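Phosphoserine phosphatase (Thermococcus onnurineus, PDB 4AP9) probably hydrolyses L-phosphoserine, the last step of serine biosynthesis, as a magnesium-dependent member of the haloacid dehalogenase superfamily. Local coordinates at residues Gly95-Leu100 with Leu115-Met120; Arg27-Ile32 with Leu72-Lys77; Gly61-Ile66 with Gly129-Ile134; Glu89-Lys94 with Asp194-Leu199. One frame throughout, in Å; residues are numbered along the deposited sequence.

How the contacts relate
Contacts 1 and 4 are the buried pair and touch each other: helix 82-93 of contact 4 runs on into strand 97-102 of contact 1, and Arg-92 reaches across to Leu-115 O. Contact 1 is sheet chemistry, backbone bonds with a salt bridge beside them, whereas contact 4 is helix against helix, methyl groups with one lysine on carbonyl oxygens. Contacts 2 and 3 lie among the helices at the other side of the chain's centre, partly exposed, and meet where Met-29 packs on Ile-66. Contact 2 sets an exposed charge network beside a small buried patch of methyls; contact 3 joins a turn to strand 130-135, whose sheet also holds both strands of contact 1.

Contact 1 of 4, residues Gly95-Leu100 with Leu115-Met120; sequences GFKVVL and LGDEFM
Val-98 O draws two backbone donors, Asp-117 N at 2.8 Å and Glu-118 N at 3.1 Å, and starts the parallel pairing of strands 97-102 and 118-127. Further along, Leu-100 N meets Glu-118 O and Leu-100 O takes Met-120 N. This inner part is tight: Gly-116, with no side chain, lets Leu-100 CD1 settle 3.9 Å from Gly-116 N, while the same methyl packs on Leu-115 CB. Asp-117 works at the strand's start. Asp-117 OD2 takes Val-98 N through the anti lone pair, almost straight (175°, 2.9 Å), and a water links OD2 to Phe-96 O; OD1 goes to Arg-92.

The packing is looser where the side chains of Lys-97 and Glu-118 meet, Glu-118 being partly exposed. Bent at chi3 (112°), Lys-97 brings CE to the carboxylate of Glu-118, and NZ meets OE2 nearly along its C-O bond at 2.6 Å. Arg-147 of the second subunit shares OE2. An alanine at Lys-97 would probably cost Glu-118 OE2 its lysine partner and open a gap beside Asp-117 CB. With two cationic partners on one oxygen, Glu-118 is likely to stay ionised, and the bridge probably links the strand pair to the second subunit.

Contact 2 of 4, residues Arg27-Ile32 with Leu72-Lys77; sequences REMARI and LRTREK. With 1PS (3-pyridinium-1-ylpropane-1-sulfonate), chain E.
Glu-28 and Lys-77 reach toward each other tip to tip, NZ lying 3.0 Å from OE1 on its syn side, though well out of the carboxylate plane. The glutamate leaves helix 25-33 with CG anti to the backbone N (chi1 -180°), and that CG comes 3.9 Å from Thr-74 CG2, the two side chains running antiparallel past one another.

Next comes Met-29, a selenomethionine. Its chain bends twice and brings Met-29 CE to 3.5 Å from Thr-74 CG2, crossing it at about a right angle. Thr-74 thus offers its methyl to helix 25-33, while OG1 is occupied by Phe-71 O. The contact so joins helix 25-33, one of the helices inserted after strand 11-15 and consistent with the cap, to the 3-10 turn that follows helix 68-73.

One turn on from Glu-28, Arg-31 holds the carboxylate side-on. NE goes to OE1 and Arg-31 NH2 to Glu-28 OE2, the latter at 2.8 Å, and both partners lie close to the guanidinium plane. Arg-31 NE and Lys-77 NZ reach OE1 from opposite faces of the carboxylate plane. The remaining nitrogen, Arg-31 NH1, comes 3.3 Å from C5 of the bound 3-pyridinium-1-ylpropane-1-sulfonate, and Ile-32 continues this pocket with its carbonyl O 3.1 Å from C6 of the ligand.

Arg-31 NH2 and Lys-77 NZ sit only 3.8 Å apart, a repulsion that the shared carboxylate would offset. Two cations on one glutamate should favour its ionised form, and the network probably steadies the arginine that borders the ligand.

Contact 3 of 4, residues Gly61-Ile66 with Gly129-Ile134; sequences GLIRGI and GKFQGI
Gly-65 N gives its hydrogen to Phe-131 O over 2.7 Å, nearly straight (175°) and in the plane of the carbonyl. A second bond returns the other way, Phe-131 N to Ile-66 O at 2.8 Å, and the two clamp the backbone of Phe-131 onto the chain from Ile-63 to Ile-66. That chain is a type II turn, closed by Ile-66 N on Ile-63 O, with Gly-65 at the positive phi such turns favour.

Ile-63 CD1 lies over one face of the Phe-131 ring in a CH-pi contact, 3.9 Å from the centroid and 22° off the normal, and Gly-133 N over the opposite one, both displaced toward the rim; the ring of Phe-71 meets it too. Ile-63 puts CG1 between backbone N and carbonyl carbon (chi1 62°), the crowded position, and CG1 packs 3.6 Å from Phe-131 CE2. At the base of the phenylalanine, Ile-66 CG2 lies 3.6 Å from Phe-131 CB. Lys-130 turns NZ to Asp-67.

The turn follows helix 52-62 and so fastens the helices inserted after strand 11-15, consistent with the cap of haloacid dehalogenase phosphatases, to the hairpin of strands 118-127 and 130-135.

Contact 4 of 4, residues Glu89-Lys94 with Asp194-Leu199; sequences ETLREK and DFIKNL
Ile-196 turns its CG2 methyl into helix 82-93, where it sits 3.7 Å from Thr-90 CG2 and 3.8 Å from Leu-91 CD2. CG2 lies anti to the backbone N, and the longer branch, ending in Ile-196 CD1, also comes within 4.0 Å of Leu-91 CD2. The isoleucine is the apolar centre of the pairing. Its carbonyl faces the aliphatic part of Lys-94, and Lys-94 CE lies 3.4 Å from Ile-196 O.

Helix 189-197 packs here against helix 82-93, which itself rests on the central sheet through Leu-91 on Ala-12 and Ile-14 of strand 11-15; such a helix layer against the parallel strands of the sheet belongs to the Rossmann-like core of the haloacid dehalogenase fold.

Lys-197, the next residue, lays CG 3.8 Å from Thr-90 CG2 and sends its NZ to Glu-86. Thr-90 keeps OG1 for Glu-86 O, leaving the methyl for this contact.

Leu-199 receives the stronger bond of Lys-94: NZ lies 2.9 Å from Leu-199 O, in the carbonyl plane, and only a weak bond runs to Lys-197 O. The lysine bends at chi2 (-52°), which takes CD round to lie near Leu-199 CB. An alanine at Lys-94 would probably leave Leu-199 O without this charged donor and open a gap beside Leu-199 CB. Leu-199 also packs on Phe-96, and Met-3 of the third subunit touches it.

Contact 1 of 4, residues Gly95-Leu100 with Leu115-Met120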
# COMPACT_ATOMS: atom_id res chain seq x y z
N GLY A 95 9.31 -14.00 26.15
CA GLY A 95 9.00 -14.34 24.77
C GLY A 95 9.33 -13.28 23.73
O GLY A 95 8.77 -13.29 22.64
N PHE A 96 10.21 -12.36 24.08
CA PHE A 96 10.63 -11.32 23.15
C PHE A 96 11.94 -11.68 22.48
O PHE A 96 12.79 -12.35 23.07
CB PHE A 96 10.82 -9.98 23.89
CG PHE A 96 9.55 -9.37 24.38
CD1 PHE A 96 9.01 -9.74 25.59
CD2 PHE A 96 8.89 -8.42 23.62
CE1 PHE A 96 7.83 -9.18 26.04
CE2 PHE A 96 7.71 -7.85 24.06
CZ PHE A 96 7.18 -8.23 25.28
N LYS A 97 12.10 -11.25 21.23
CA LYS A 97 13.43 -11.12 20.65
C LYS A 97 13.94 -9.73 21.04
O LYS A 97 13.20 -8.75 20.92
CB LYS A 97 13.36 -11.26 19.14
CG LYS A 97 14.62 -10.89 18.42
CD LYS A 97 14.50 -11.25 16.96
CE LYS A 97 14.46 -10.04 16.10
NZ LYS A 97 14.84 -10.41 14.70
N VAL A 98 15.18 -9.64 21.51
CA VAL A 98 15.71 -8.37 22.04
C VAL A 98 16.68 -7.67 21.08
O VAL A 98 17.68 -8.26 20.65
CB VAL A 98 16.44 -8.62 23.37
CG1 VAL A 98 17.00 -7.32 23.95
CG2 VAL A 98 15.49 -9.29 24.36
N VAL A 99 16.38 -6.42 20.75
CA VAL A 99 17.20 -5.65 19.82
C VAL A 99 17.70 -4.42 20.55
O VAL A 99 16.91 -3.63 21.07
CB VAL A 99 16.40 -5.22 18.56
CG1 VAL A 99 17.29 -4.42 17.64
CG2 VAL A 99 15.86 -6.45 17.83
N LEU A 100 19.02 -4.28 20.61
CA LEU A 100 19.61 -3.14 21.29
C LEU A 100 20.05 -2.14 20.24
O LEU A 100 20.71 -2.51 19.27
CB LEU A 100 20.82 -3.60 22.13
CG LEU A 100 20.60 -4.69 23.18
CD1 LEU A 100 21.83 -4.79 24.07
CD2 LEU A 100 19.37 -4.45 24.02
N LEU A 115 24.83 -8.87 23.96
CA LEU A 115 23.87 -9.03 25.04
C LEU A 115 22.49 -9.37 24.50
O LEU A 115 21.81 -10.25 25.01
CB LEU A 115 23.82 -7.77 25.90
CG LEU A 115 22.83 -7.85 27.07
CD1 LEU A 115 23.22 -8.97 28.03
CD2 LEU A 115 22.78 -6.54 27.81
N GLY A 116 22.07 -8.65 23.47
CA GLY A 116 20.78 -8.88 22.84
C GLY A 116 20.85 -9.91 21.73
O GLY A 116 21.88 -10.54 21.51
N ASP A 117 19.72 -10.09 21.06
CA ASP A 117 19.64 -10.96 19.90
C ASP A 117 20.14 -10.26 18.64
O ASP A 117 20.72 -10.89 17.75
CB ASP A 117 18.21 -11.47 19.74
CG ASP A 117 17.77 -12.33 20.92
OD1 ASP A 117 18.52 -13.28 21.26
OD2 ASP A 117 16.73 -12.04 21.55
N GLU A 118 19.89 -8.95 18.56
CA GLU A 118 20.46 -8.11 17.52
C GLU A 118 21.01 -6.81 18.13
O GLU A 118 20.54 -6.35 19.17
CB GLU A 118 19.44 -7.77 16.43
CG GLU A 118 18.92 -8.98 15.67
CD GLU A 118 18.18 -8.61 14.39
OE1 GLU A 118 18.69 -7.77 13.62
OE2 GLU A 118 17.08 -9.16 14.14
N PHE A 119 22.00 -6.24 17.47
CA PHE A 119 22.64 -5.02 17.97
C PHE A 119 22.85 -4.08 16.80
O PHE A 119 23.32 -4.50 15.74
CB PHE A 119 23.98 -5.40 18.62
CG PHE A 119 24.82 -4.23 19.08
CD1 PHE A 119 24.52 -3.54 20.24
CD2 PHE A 119 25.95 -3.85 18.36
CE1 PHE A 119 25.32 -2.47 20.67
CE2 PHE A 119 26.74 -2.78 18.77
CZ PHE A 119 26.43 -2.09 19.93
N MSE A 120 22.51 -2.80 16.97
CA MSE A 120 22.76 -1.81 15.92
C MSE A 120 23.10 -0.44 16.49
O MSE A 120 22.36 0.11 17.29
CB MSE A 120 21.54 -1.64 15.02
CG MSE A 120 21.61 -0.40 14.12
SE MSE A 120 22.88 -0.63 12.65
CE MSE A 120 22.40 -2.45 12.29
O HOH W 1 14.72 -14.18 21.89

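Contact 2 of 4, residues Arg27-Ile32 with Leu72-Lys77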
# COMPACT_ATOMS: atom_id res chain seq x y z
N ARG A 27 29.17 13.90 26.29
CA ARG A 27 29.51 14.57 27.55
C ARG A 27 30.92 14.17 27.97
O ARG A 27 31.68 14.99 28.48
CB ARG A 27 28.50 14.23 28.65
CG ARG A 27 27.09 14.68 28.28
CD ARG A 27 26.11 14.54 29.43
NE ARG A 27 24.74 14.80 28.98
CZ ARG A 27 24.20 16.01 28.84
NH1 ARG A 27 24.91 17.10 29.11
NH2 ARG A 27 22.95 16.13 28.41
N GLU A 28 31.27 12.91 27.74
CA GLU A 28 32.64 12.47 28.01
C GLU A 28 33.65 13.14 27.08
O GLU A 28 34.75 13.54 27.51
CB GLU A 28 32.73 10.95 27.92
CG GLU A 28 34.12 10.37 28.20
CD GLU A 28 34.55 10.49 29.65
OE1 GLU A 28 33.79 11.03 30.48
OE2 GLU A 28 35.67 10.03 29.96
N MSE A 29 33.31 13.28 25.80
CA MSE A 29 34.19 13.97 24.88
C MSE A 29 34.38 15.43 25.29
O MSE A 29 35.47 15.98 25.15
CB MSE A 29 33.68 13.89 23.44
CG MSE A 29 33.82 12.52 22.82
SE MSE A 29 35.71 12.02 22.67
CE MSE A 29 35.76 10.80 24.10
N ALA A 30 33.33 16.05 25.80
CA ALA A 30 33.44 17.45 26.22
C ALA A 30 34.38 17.54 27.42
O ALA A 30 35.15 18.50 27.52
CB ALA A 30 32.07 18.03 26.58
N ARG A 31 34.33 16.54 28.29
CA ARG A 31 35.16 16.52 29.50
C ARG A 31 36.63 16.32 29.14
O ARG A 31 37.52 17.03 29.63
CB ARG A 31 34.68 15.44 30.48
CG ARG A 31 35.46 15.38 31.81
CD ARG A 31 35.07 14.17 32.64
NE ARG A 31 35.59 12.92 32.11
CZ ARG A 31 36.80 12.45 32.40
NH1 ARG A 31 37.60 13.15 33.19
NH2 ARG A 31 37.23 11.30 31.88
N ILE A 32 36.88 15.35 28.27
CA ILE A 32 38.23 15.00 27.86
C ILE A 32 38.90 16.11 27.05
O ILE A 32 40.06 16.45 27.30
CB ILE A 32 38.24 13.69 27.04
CG1 ILE A 32 37.90 12.50 27.93
CG2 ILE A 32 39.60 13.48 26.35
CD1 ILE A 32 38.87 12.30 29.08
N LEU A 72 38.60 4.91 22.19
CA LEU A 72 38.31 3.58 22.74
C LEU A 72 38.42 3.48 24.27
O LEU A 72 37.78 2.64 24.89
CB LEU A 72 39.18 2.53 22.06
CG LEU A 72 38.84 2.34 20.58
CD1 LEU A 72 39.81 1.38 19.92
CD2 LEU A 72 37.40 1.85 20.44
N ARG A 73 39.23 4.35 24.88
CA ARG A 73 39.32 4.41 26.34
C ARG A 73 37.95 4.54 27.01
O ARG A 73 37.75 4.08 28.12
CB ARG A 73 40.16 5.62 26.74
CG ARG A 73 41.08 5.40 27.91
CD ARG A 73 42.50 5.88 27.53
NE ARG A 73 43.21 6.48 28.66
CZ ARG A 73 43.86 7.64 28.63
NH1 ARG A 73 43.94 8.34 27.51
NH2 ARG A 73 44.46 8.10 29.73
N THR A 74 37.01 5.20 26.33
CA THR A 74 35.69 5.44 26.90
C THR A 74 34.89 4.16 27.15
O THR A 74 34.01 4.14 28.02
CB THR A 74 34.84 6.38 26.04
OG1 THR A 74 34.53 5.75 24.79
CG2 THR A 74 35.59 7.68 25.77
N ARG A 75 35.18 3.09 26.42
CA ARG A 75 34.43 1.86 26.62
C ARG A 75 34.65 1.33 28.04
O ARG A 75 33.87 0.53 28.55
CB ARG A 75 34.74 0.80 25.55
CG ARG A 75 36.18 0.37 25.48
CD ARG A 75 36.55 -0.24 24.12
NE ARG A 75 36.10 -1.63 23.96
CZ ARG A 75 36.59 -2.66 24.66
NH1 ARG A 75 37.53 -2.46 25.59
NH2 ARG A 75 36.14 -3.89 24.44
N GLU A 76 35.71 1.79 28.69
CA GLU A 76 35.93 1.47 30.10
C GLU A 76 34.82 2.01 31.01
O GLU A 76 34.62 1.52 32.12
CB GLU A 76 37.30 1.98 30.54
CG GLU A 76 38.44 1.26 29.83
CD GLU A 76 39.80 1.84 30.12
OE1 GLU A 76 39.89 2.75 30.97
OE2 GLU A 76 40.79 1.39 29.50
N LYS A 77 34.09 3.02 30.53
CA LYS A 77 32.99 3.60 31.30
C LYS A 77 31.65 2.95 30.94
O LYS A 77 30.61 3.34 31.46
CB LYS A 77 32.92 5.11 31.08
CG LYS A 77 33.97 5.89 31.85
CD LYS A 77 33.61 7.38 31.92
CE LYS A 77 34.62 8.16 32.74
NZ LYS A 77 34.11 9.53 33.08
N1 1PS E . 41.07 17.02 30.56
C1 1PS E . 40.45 17.68 31.54
C2 1PS E . 39.75 17.00 32.53
C3 1PS E . 41.04 15.68 30.48
C4 1PS E . 40.35 14.93 31.43
C5 1PS E . 39.69 15.59 32.48
C6 1PS E . 41.78 17.77 29.57
C7 1PS E . 40.97 18.98 29.21
C8 1PS E . 41.72 19.80 28.20
S1 1PS E . 41.86 21.48 28.76
O1 1PS E . 42.44 22.22 27.63
O2 1PS E . 42.75 21.55 29.91
O3 1PS E . 40.56 22.03 29.09

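Contact 3 of 4, residues Gly61-Ile66 with Gly129-Ile134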
# COMPACT_ATOMS: atom_id res chain seq x y z
N GLY A 61 32.53 17.01 14.03
CA GLY A 61 33.55 17.91 13.54
C GLY A 61 34.51 18.34 14.63
O GLY A 61 35.72 18.46 14.39
N LEU A 62 33.98 18.58 15.82
CA LEU A 62 34.78 19.05 16.94
C LEU A 62 35.71 17.99 17.54
O LEU A 62 36.58 18.33 18.33
CB LEU A 62 33.89 19.66 18.03
CG LEU A 62 33.22 21.00 17.68
CD1 LEU A 62 32.02 21.28 18.56
CD2 LEU A 62 34.23 22.13 17.78
N ILE A 63 35.52 16.72 17.18
CA ILE A 63 36.48 15.72 17.63
C ILE A 63 37.32 15.13 16.50
O ILE A 63 38.01 14.13 16.68
CB ILE A 63 35.85 14.60 18.51
CG1 ILE A 63 34.80 13.80 17.73
CG2 ILE A 63 35.29 15.17 19.81
CD1 ILE A 63 34.46 12.44 18.36
N ARG A 64 37.25 15.75 15.33
CA ARG A 64 38.11 15.32 14.22
C ARG A 64 39.55 15.28 14.72
O ARG A 64 39.99 16.20 15.41
CB ARG A 64 37.98 16.27 13.04
CG ARG A 64 38.50 15.70 11.73
CD ARG A 64 38.53 16.77 10.66
NE ARG A 64 39.41 17.87 11.05
CZ ARG A 64 39.27 19.12 10.64
NH1 ARG A 64 38.29 19.45 9.81
NH2 ARG A 64 40.13 20.05 11.05
N GLY A 65 40.25 14.19 14.41
CA GLY A 65 41.66 14.07 14.75
C GLY A 65 41.95 13.37 16.06
O GLY A 65 43.10 12.98 16.31
N ILE A 66 40.94 13.20 16.91
CA ILE A 66 41.19 12.60 18.21
C ILE A 66 41.70 11.17 18.03
O ILE A 66 41.25 10.45 17.14
CB ILE A 66 39.93 12.68 19.11
CG1 ILE A 66 40.31 12.54 20.59
CG2 ILE A 66 38.89 11.64 18.72
CD1 ILE A 66 39.37 13.27 21.51
N GLY A 129 44.74 5.98 12.57
CA GLY A 129 44.53 5.98 14.00
C GLY A 129 43.86 7.23 14.55
O GLY A 129 43.73 7.37 15.76
N LYS A 130 43.44 8.12 13.66
CA LYS A 130 42.80 9.37 14.09
C LYS A 130 41.36 9.47 13.58
O LYS A 130 41.06 9.11 12.43
CB LYS A 130 43.60 10.56 13.59
CG LYS A 130 45.09 10.47 13.87
CD LYS A 130 45.37 10.43 15.35
CE LYS A 130 46.88 10.53 15.61
NZ LYS A 130 47.19 10.45 17.06
N PHE A 131 40.48 9.96 14.45
CA PHE A 131 39.05 10.02 14.14
C PHE A 131 38.78 10.98 12.99
O PHE A 131 39.17 12.15 13.04
CB PHE A 131 38.25 10.43 15.39
CG PHE A 131 36.76 10.49 15.19
CD1 PHE A 131 35.99 9.35 15.25
CD2 PHE A 131 36.14 11.71 14.95
CE1 PHE A 131 34.60 9.41 15.08
CE2 PHE A 131 34.76 11.78 14.77
CZ PHE A 131 34.00 10.63 14.84
N GLN A 132 38.11 10.48 11.96
CA GLN A 132 37.77 11.32 10.81
C GLN A 132 36.30 11.70 10.70
O GLN A 132 35.99 12.76 10.17
CB GLN A 132 38.24 10.66 9.51
CG GLN A 132 39.73 10.73 9.28
CD GLN A 132 40.33 12.02 9.80
OE1 GLN A 132 39.86 13.11 9.49
NE2 GLN A 132 41.38 11.89 10.61
N GLY A 133 35.40 10.85 11.17
CA GLY A 133 33.98 11.13 11.05
C GLY A 133 33.09 9.97 11.45
O GLY A 133 33.57 8.99 12.05
N ILE A 134 31.80 10.08 11.14
CA ILE A 134 30.82 9.09 11.54
C ILE A 134 30.23 8.35 10.34
O ILE A 134 30.00 8.94 9.29
CB ILE A 134 29.68 9.74 12.35
CG1 ILE A 134 28.73 8.68 12.94
CG2 ILE A 134 28.94 10.76 11.50
CD1 ILE A 134 27.75 9.25 14.00

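Contact 4 of 4, residues Glu89-Lys94 with Asp194-Leu199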
# COMPACT_ATOMS: atom_id res chain seq x y z
N GLU A 89 17.62 -10.73 29.87
CA GLU A 89 17.31 -12.15 30.07
C GLU A 89 15.81 -12.39 30.36
O GLU A 89 15.23 -13.39 29.92
CB GLU A 89 18.19 -12.75 31.17
CG GLU A 89 19.65 -12.82 30.77
CD GLU A 89 20.55 -13.37 31.87
OE1 GLU A 89 20.08 -13.55 33.01
OE2 GLU A 89 21.74 -13.61 31.57
N THR A 90 15.20 -11.47 31.10
CA THR A 90 13.79 -11.57 31.44
C THR A 90 12.91 -11.34 30.21
O THR A 90 11.94 -12.08 29.99
CB THR A 90 13.41 -10.59 32.55
OG1 THR A 90 14.26 -10.82 33.68
CG2 THR A 90 11.94 -10.80 32.96
N LEU A 91 13.24 -10.32 29.43
CA LEU A 91 12.59 -10.12 28.14
C LEU A 91 12.55 -11.41 27.31
O LEU A 91 11.51 -11.76 26.75
CB LEU A 91 13.28 -9.01 27.36
CG LEU A 91 12.93 -7.61 27.86
CD1 LEU A 91 13.96 -6.59 27.37
CD2 LEU A 91 11.54 -7.23 27.41
N ARG A 92 13.67 -12.11 27.21
CA ARG A 92 13.67 -13.39 26.49
C ARG A 92 12.73 -14.41 27.12
O ARG A 92 12.01 -15.10 26.41
CB ARG A 92 15.06 -13.98 26.40
CG ARG A 92 15.96 -13.28 25.43
CD ARG A 92 17.09 -14.21 25.04
NE ARG A 92 18.13 -13.49 24.33
CZ ARG A 92 19.21 -12.98 24.91
NH1 ARG A 92 19.38 -13.11 26.22
NH2 ARG A 92 20.11 -12.34 24.19
N GLU A 93 12.77 -14.53 28.45
CA GLU A 93 11.86 -15.44 29.15
C GLU A 93 10.41 -15.11 28.80
O GLU A 93 9.58 -16.01 28.66
CB GLU A 93 12.04 -15.34 30.66
CG GLU A 93 13.39 -15.78 31.19
CD GLU A 93 13.48 -15.65 32.70
OE1 GLU A 93 12.45 -15.88 33.38
OE2 GLU A 93 14.57 -15.32 33.21
N LYS A 94 10.13 -13.82 28.68
CA LYS A 94 8.77 -13.36 28.43
C LYS A 94 8.40 -13.46 26.95
O LYS A 94 7.32 -13.04 26.54
CB LYS A 94 8.59 -11.93 28.94
CG LYS A 94 8.84 -11.75 30.43
CD LYS A 94 8.05 -12.75 31.26
CE LYS A 94 8.19 -12.47 32.76
NZ LYS A 94 7.31 -13.35 33.57
N ASP A 194 11.24 -4.67 36.93
CA ASP A 194 10.08 -5.13 37.69
C ASP A 194 8.84 -5.21 36.82
O ASP A 194 8.05 -6.15 36.94
CB ASP A 194 9.82 -4.22 38.89
CG ASP A 194 10.82 -4.43 40.00
OD1 ASP A 194 11.49 -5.49 40.00
OD2 ASP A 194 10.93 -3.55 40.88
N PHE A 195 8.68 -4.23 35.95
CA PHE A 195 7.56 -4.24 35.02
C PHE A 195 7.63 -5.45 34.08
O PHE A 195 6.65 -6.17 33.90
CB PHE A 195 7.53 -2.94 34.21
CG PHE A 195 6.39 -2.87 33.24
CD1 PHE A 195 5.16 -2.36 33.64
CD2 PHE A 195 6.53 -3.32 31.94
CE1 PHE A 195 4.10 -2.31 32.75
CE2 PHE A 195 5.47 -3.27 31.05
CZ PHE A 195 4.27 -2.76 31.45
N ILE A 196 8.78 -5.67 33.48
CA ILE A 196 8.91 -6.80 32.57
C ILE A 196 8.73 -8.12 33.31
O ILE A 196 8.18 -9.07 32.75
CB ILE A 196 10.26 -6.77 31.83
CG1 ILE A 196 10.36 -5.50 30.99
CG2 ILE A 196 10.42 -8.01 30.97
CD1 ILE A 196 9.20 -5.32 30.02
N LYS A 197 9.17 -8.17 34.56
CA LYS A 197 9.04 -9.40 35.34
C LYS A 197 7.57 -9.72 35.59
O LYS A 197 7.20 -10.89 35.76
CB LYS A 197 9.81 -9.31 36.67
CG LYS A 197 11.26 -9.78 36.57
CD LYS A 197 11.92 -9.90 37.94
CE LYS A 197 12.37 -8.56 38.48
NZ LYS A 197 13.43 -8.73 39.54
N ASN A 198 6.73 -8.69 35.59
CA ASN A 198 5.28 -8.86 35.76
C ASN A 198 4.55 -9.36 34.51
O ASN A 198 3.35 -9.62 34.58
CB ASN A 198 4.65 -7.55 36.19
CG ASN A 198 4.46 -7.45 37.68
OD1 ASN A 198 4.52 -8.45 38.40
ND2 ASN A 198 4.22 -6.23 38.16
N LEU A 199 5.23 -9.47 33.38
CA LEU A 199 4.56 -9.89 32.15
C LEU A 199 4.14 -11.36 32.12
O LEU A 199 4.82 -12.24 32.67
CB LEU A 199 5.39 -9.55 30.91
CG LEU A 199 5.67 -8.07 30.63
CD1 LEU A 199 6.56 -7.95 29.40
CD2 LEU A 199 4.38 -7.28 30.43